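Local structure of DUF871 domain-containing protein (2P0O) at residues Leu172-Arg185 against Val216-Thr230. The protein is of unknown function but probably acts as a 6-phospho-N-acetylmuramidase, hydrolysing the glycosidic bond of 6-phospho-N-acetylmuramic acid in cell-wall fragments. Sequence-based numbering, arbitrary orientation.
Sequences LQVFTFVPGDGQTR and VDAVYIGDPTISERT. With NA (sodium ion), chain C.
Phe175 and Ala218 meet inside the TIM barrel, where parallel strands 173-178 and 218-221, the last two of eight, lie side by side. The Ala218 methyl sits over one face of the Phe175 ring, CB 3.6 Å from the ring centroid; so small a side chain lets the ring lie close to the neighbouring strand. Tyr220 CE1 comes to the edge of that ring, the two ring planes inclined at 45°, and Trp144 stacks on Phe175. On the other side of the sheet, under helix 157-169, Thr176 CG2 lies 3.6 Å from Val216 CG1; Val216 O binds a sodium ion with Met211 and Asp213.

Beyond the strands the loops are joined largely through carboxylates, with Thr225 OG1 adding a nearly straight bond from Gln183 N (2.7 Å). Asp223 takes Gly180 N on OD2 at 2.7 Å and Arg185 N on OD1 at 3.0 Å, while Leu192 N also reaches OD2. Asp181 receives the Thr230 hydroxyl on the syn lone pair of OD2, where Lys341 forms a salt bridge, and Ser227 N meets OD1 from above the carboxylate plane at 2.9 Å. Each aspartate thus spends both oxygens: Asp223 ties loop to loop, Asp181 loop to the start of helix 228-240.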
loop_
_atom_site.group_PDB
_atom_site.type_symbol
_atom_site.label_atom_id
_atom_site.label_comp_id
_atom_site.label_asym_id
_atom_site.label_seq_id
_atom_site.Cartn_x
_atom_site.Cartn_y
_atom_site.Cartn_z
ATOM N N LEU A 172 -16.283 7.154 -11.401
ATOM C CA LEU A 172 -15.987 5.878 -10.723
ATOM C C LEU A 172 -14.913 5.972 -9.634
ATOM O O LEU A 172 -14.137 6.924 -9.614
ATOM C CB LEU A 172 -15.590 4.833 -11.765
ATOM C CG LEU A 172 -16.535 4.728 -12.969
ATOM C CD1 LEU A 172 -15.897 3.932 -14.091
ATOM C CD2 LEU A 172 -17.853 4.098 -12.552
ATOM N N GLN A 173 -14.894 4.998 -8.721
ATOM C CA GLN A 173 -13.829 4.860 -7.749
ATOM C C GLN A 173 -12.724 3.977 -8.365
ATOM O O GLN A 173 -13.011 3.048 -9.117
ATOM C CB GLN A 173 -14.335 4.203 -6.477
ATOM C CG GLN A 173 -15.090 5.127 -5.488
ATOM C CD GLN A 173 -15.829 4.324 -4.422
ATOM O OE1 GLN A 173 -16.908 3.777 -4.681
ATOM N NE2 GLN A 173 -15.248 4.234 -3.225
ATOM N N VAL A 174 -11.471 4.276 -8.028
ATOM C CA VAL A 174 -10.307 3.561 -8.559
ATOM C C VAL A 174 -9.622 2.814 -7.426
ATOM O O VAL A 174 -9.221 3.427 -6.433
ATOM C CB VAL A 174 -9.295 4.531 -9.212
ATOM C CG1 VAL A 174 -7.980 3.774 -9.594
ATOM C CG2 VAL A 174 -9.923 5.189 -10.408
ATOM N N PHE A 175 -9.514 1.496 -7.595
ATOM C CA PHE A 175 -8.885 0.591 -6.641
ATOM C C PHE A 175 -7.701 -0.100 -7.349
ATOM O O PHE A 175 -7.791 -0.518 -8.523
ATOM C CB PHE A 175 -9.884 -0.501 -6.207
ATOM C CG PHE A 175 -10.891 -0.064 -5.164
ATOM C CD1 PHE A 175 -11.836 0.902 -5.444
ATOM C CD2 PHE A 175 -10.918 -0.676 -3.909
ATOM C CE1 PHE A 175 -12.768 1.285 -4.470
ATOM C CE2 PHE A 175 -11.857 -0.315 -2.938
ATOM C CZ PHE A 175 -12.771 0.682 -3.209
ATOM N N THR A 176 -6.618 -0.272 -6.609
ATOM C CA THR A 176 -5.391 -0.808 -7.151
ATOM C C THR A 176 -4.721 -1.712 -6.109
ATOM O O THR A 176 -5.002 -1.611 -4.902
ATOM C CB THR A 176 -4.441 0.351 -7.543
ATOM O OG1 THR A 176 -3.283 -0.190 -8.181
ATOM C CG2 THR A 176 -3.991 1.129 -6.313
ATOM N N PHE A 177 -3.826 -2.577 -6.568
ATOM C CA PHE A 177 -3.086 -3.442 -5.679
ATOM C C PHE A 177 -1.622 -3.024 -5.525
ATOM O O PHE A 177 -1.041 -2.388 -6.412
ATOM C CB PHE A 177 -3.110 -4.904 -6.175
ATOM C CG PHE A 177 -4.473 -5.538 -6.139
ATOM C CD1 PHE A 177 -4.964 -6.112 -4.960
ATOM C CD2 PHE A 177 -5.267 -5.557 -7.278
ATOM C CE1 PHE A 177 -6.218 -6.717 -4.913
ATOM C CE2 PHE A 177 -6.524 -6.187 -7.269
ATOM C CZ PHE A 177 -7.017 -6.742 -6.068
ATOM N N VAL A 178 -1.022 -3.422 -4.401
ATOM C CA VAL A 178 0.423 -3.453 -4.304
ATOM C C VAL A 178 0.751 -4.890 -3.897
ATOM O O VAL A 178 -0.095 -5.580 -3.316
ATOM C CB VAL A 178 0.990 -2.425 -3.271
ATOM C CG1 VAL A 178 0.763 -0.984 -3.752
ATOM C CG2 VAL A 178 0.396 -2.630 -1.858
ATOM N N PRO A 179 2.000 -5.335 -4.156
ATOM C CA PRO A 179 2.361 -6.683 -3.730
ATOM C C PRO A 179 2.597 -6.729 -2.217
ATOM O O PRO A 179 2.770 -5.680 -1.568
ATOM C CB PRO A 179 3.655 -6.955 -4.507
ATOM C CG PRO A 179 4.296 -5.591 -4.642
ATOM C CD PRO A 179 3.125 -4.618 -4.793
ATOM N N GLY A 180 2.566 -7.925 -1.650
ATOM C CA GLY A 180 2.978 -8.122 -0.264
ATOM C C GLY A 180 4.357 -8.775 -0.212
ATOM O O GLY A 180 4.850 -9.287 -1.229
ATOM N N ASP A 181 4.977 -8.774 0.964
ATOM C CA ASP A 181 6.334 -9.280 1.121
ATOM C C ASP A 181 6.493 -10.221 2.306
ATOM O O ASP A 181 7.632 -10.494 2.711
ATOM C CB ASP A 181 7.312 -8.102 1.269
ATOM C CG ASP A 181 7.007 -7.224 2.505
ATOM O OD1 ASP A 181 5.897 -7.330 3.069
ATOM O OD2 ASP A 181 7.870 -6.403 2.886
ATOM N N GLY A 182 5.371 -10.694 2.863
ATOM C CA GLY A 182 5.353 -11.743 3.882
ATOM C C GLY A 182 5.202 -13.087 3.159
ATOM O O GLY A 182 6.159 -13.584 2.548
ATOM N N GLN A 183 3.994 -13.654 3.221
ATOM C CA GLN A 183 3.578 -14.781 2.400
ATOM C C GLN A 183 3.121 -14.357 1.016
ATOM O O GLN A 183 2.047 -13.746 0.871
ATOM C CB GLN A 183 2.399 -15.498 3.046
ATOM C CG GLN A 183 2.725 -16.816 3.661
ATOM C CD GLN A 183 1.448 -17.523 4.120
ATOM O OE1 GLN A 183 1.140 -17.560 5.320
ATOM N NE2 GLN A 183 0.676 -18.043 3.152
ATOM N N THR A 184 3.907 -14.720 0.008
ATOM C CA THR A 184 3.566 -14.386 -1.375
ATOM C C THR A 184 2.759 -15.526 -2.009
ATOM O O THR A 184 2.932 -16.687 -1.651
ATOM C CB THR A 184 4.808 -14.049 -2.215
ATOM O OG1 THR A 184 5.747 -15.125 -2.115
ATOM C CG2 THR A 184 5.455 -12.762 -1.717
ATOM N N ARG A 185 1.870 -15.177 -2.932
ATOM C CA ARG A 185 1.011 -16.156 -3.592
ATOM C C ARG A 185 1.822 -16.902 -4.650
ATOM O O ARG A 185 2.576 -16.283 -5.416
ATOM C CB ARG A 185 -0.222 -15.444 -4.209
ATOM C CG ARG A 185 -1.041 -16.246 -5.244
ATOM C CD ARG A 185 -2.342 -16.909 -4.765
ATOM N NE ARG A 185 -2.268 -17.511 -3.437
ATOM C CZ ARG A 185 -3.039 -18.513 -2.987
ATOM N NH1 ARG A 185 -2.861 -18.947 -1.741
ATOM N NH2 ARG A 185 -3.965 -19.096 -3.757
ATOM N N VAL A 216 -6.329 7.788 -7.364
ATOM C CA VAL A 216 -6.475 6.462 -6.762
ATOM C C VAL A 216 -7.287 6.638 -5.483
ATOM O O VAL A 216 -7.001 7.538 -4.668
ATOM C CB VAL A 216 -5.104 5.831 -6.425
ATOM C CG1 VAL A 216 -5.277 4.463 -5.721
ATOM C CG2 VAL A 216 -4.241 5.715 -7.697
ATOM N N ASP A 217 -8.276 5.790 -5.276
ATOM C CA ASP A 217 -9.093 5.941 -4.080
ATOM C C ASP A 217 -8.727 4.921 -3.015
ATOM O O ASP A 217 -8.896 5.184 -1.816
ATOM C CB ASP A 217 -10.579 5.892 -4.431
ATOM C CG ASP A 217 -10.965 6.984 -5.409
ATOM O OD1 ASP A 217 -10.959 8.170 -5.011
ATOM O OD2 ASP A 217 -11.254 6.671 -6.580
ATOM N N ALA A 218 -8.176 3.784 -3.439
ATOM C CA ALA A 218 -7.887 2.697 -2.505
ATOM C C ALA A 218 -6.713 1.844 -2.929
ATOM O O ALA A 218 -6.468 1.659 -4.131
ATOM C CB ALA A 218 -9.124 1.841 -2.291
ATOM N N VAL A 219 -5.980 1.330 -1.943
ATOM C CA VAL A 219 -4.842 0.467 -2.210
ATOM C C VAL A 219 -4.937 -0.801 -1.357
ATOM O O VAL A 219 -5.095 -0.704 -0.130
ATOM C CB VAL A 219 -3.499 1.190 -1.931
ATOM C CG1 VAL A 219 -2.333 0.284 -2.332
ATOM C CG2 VAL A 219 -3.423 2.487 -2.706
ATOM N N TYR A 220 -4.834 -1.961 -2.028
ATOM C CA TYR A 220 -4.904 -3.276 -1.410
ATOM C C TYR A 220 -3.613 -4.071 -1.560
ATOM O O TYR A 220 -3.007 -4.098 -2.623
ATOM C CB TYR A 220 -6.053 -4.094 -2.025
ATOM C CG TYR A 220 -7.421 -3.737 -1.446
ATOM C CD1 TYR A 220 -7.905 -2.411 -1.514
ATOM C CD2 TYR A 220 -8.234 -4.715 -0.833
ATOM C CE1 TYR A 220 -9.151 -2.069 -0.982
ATOM C CE2 TYR A 220 -9.512 -4.381 -0.286
ATOM C CZ TYR A 220 -9.952 -3.053 -0.379
ATOM O OH TYR A 220 -11.171 -2.678 0.120
ATOM N N ILE A 221 -3.225 -4.763 -0.498
ATOM C CA ILE A 221 -2.170 -5.762 -0.592
ATOM C C ILE A 221 -2.705 -6.911 -1.447
ATOM O O ILE A 221 -3.753 -7.499 -1.118
ATOM C CB ILE A 221 -1.733 -6.332 0.797
ATOM C CG1 ILE A 221 -1.637 -5.215 1.863
ATOM C CG2 ILE A 221 -0.421 -7.151 0.653
ATOM C CD1 ILE A 221 -0.636 -4.113 1.490
ATOM N N GLY A 222 -1.970 -7.244 -2.515
ATOM C CA GLY A 222 -2.357 -8.339 -3.410
ATOM C C GLY A 222 -2.033 -9.705 -2.849
ATOM O O GLY A 222 -2.863 -10.630 -2.936
ATOM N N ASP A 223 -0.825 -9.874 -2.293
ATOM C CA ASP A 223 -0.443 -11.172 -1.717
ATOM C C ASP A 223 -1.108 -11.472 -0.353
ATOM O O ASP A 223 -1.686 -10.569 0.261
ATOM C CB ASP A 223 1.061 -11.240 -1.564
ATOM C CG ASP A 223 1.765 -11.176 -2.880
ATOM O OD1 ASP A 223 1.937 -12.238 -3.495
ATOM O OD2 ASP A 223 2.149 -10.061 -3.306
ATOM N N PRO A 224 -1.047 -12.745 0.115
ATOM C CA PRO A 224 -1.624 -13.115 1.414
ATOM C C PRO A 224 -1.259 -12.253 2.637
ATOM O O PRO A 224 -2.136 -11.998 3.464
ATOM C CB PRO A 224 -1.159 -14.567 1.610
ATOM C CG PRO A 224 -1.080 -15.128 0.184
ATOM C CD PRO A 224 -0.538 -13.923 -0.612
ATOM N N THR A 225 0.005 -11.861 2.786
ATOM C CA THR A 225 0.427 -11.073 3.934
ATOM C C THR A 225 1.609 -10.183 3.561
ATOM O O THR A 225 2.301 -10.386 2.540
ATOM C CB THR A 225 0.882 -11.948 5.154
ATOM O OG1 THR A 225 2.117 -12.610 4.832
ATOM C CG2 THR A 225 -0.191 -13.000 5.603
ATOM N N ILE A 226 1.843 -9.193 4.415
ATOM C CA ILE A 226 3.077 -8.414 4.377
ATOM C C ILE A 226 3.914 -8.882 5.555
ATOM O O ILE A 226 3.371 -9.498 6.470
ATOM C CB ILE A 226 2.807 -6.903 4.475
ATOM C CG1 ILE A 226 1.694 -6.610 5.478
ATOM C CG2 ILE A 226 2.506 -6.322 3.060
ATOM C CD1 ILE A 226 1.566 -5.147 5.843
ATOM N N SER A 227 5.217 -8.604 5.536
ATOM C CA SER A 227 6.096 -8.994 6.640
ATOM C C SER A 227 5.817 -8.142 7.886
ATOM O O SER A 227 5.226 -7.069 7.788
ATOM C CB SER A 227 7.549 -8.801 6.241
ATOM O OG SER A 227 7.798 -7.412 6.102
ATOM N N GLU A 228 6.237 -8.631 9.055
ATOM C CA GLU A 228 6.173 -7.862 10.292
ATOM C C GLU A 228 6.818 -6.470 10.176
ATOM O O GLU A 228 6.293 -5.486 10.718
ATOM C CB GLU A 228 6.814 -8.656 11.449
ATOM C CG GLU A 228 6.102 -9.977 11.766
ATOM C CD GLU A 228 4.988 -9.827 12.816
ATOM O OE1 GLU A 228 4.772 -8.691 13.318
ATOM O OE2 GLU A 228 4.334 -10.853 13.152
ATOM N N ARG A 229 7.941 -6.395 9.465
ATOM C CA ARG A 229 8.676 -5.166 9.261
ATOM C C ARG A 229 7.818 -4.127 8.545
ATOM O O ARG A 229 7.809 -2.917 8.885
ATOM C CB ARG A 229 9.907 -5.467 8.401
ATOM C CG ARG A 229 10.885 -4.299 8.287
ATOM C CD ARG A 229 12.036 -4.639 7.329
ATOM N NE ARG A 229 13.076 -3.615 7.391
ATOM C CZ ARG A 229 13.057 -2.450 6.735
ATOM N NH1 ARG A 229 12.039 -2.121 5.934
ATOM N NH2 ARG A 229 14.058 -1.604 6.890
ATOM N N THR A 230 7.136 -4.606 7.508
ATOM C CA THR A 230 6.306 -3.760 6.685
ATOM C C THR A 230 5.051 -3.337 7.449
ATOM O O THR A 230 4.641 -2.188 7.370
ATOM C CB THR A 230 5.999 -4.475 5.339
ATOM O OG1 THR A 230 7.244 -4.729 4.687
ATOM C CG2 THR A 230 5.140 -3.615 4.438
HETATM NA NA NA C . -5.489 9.236 -3.658
HETATM O O HOH W 1 10.078 -7.377 4.847
HETATM O O HOH W 2 3.361 -13.704 -5.523
#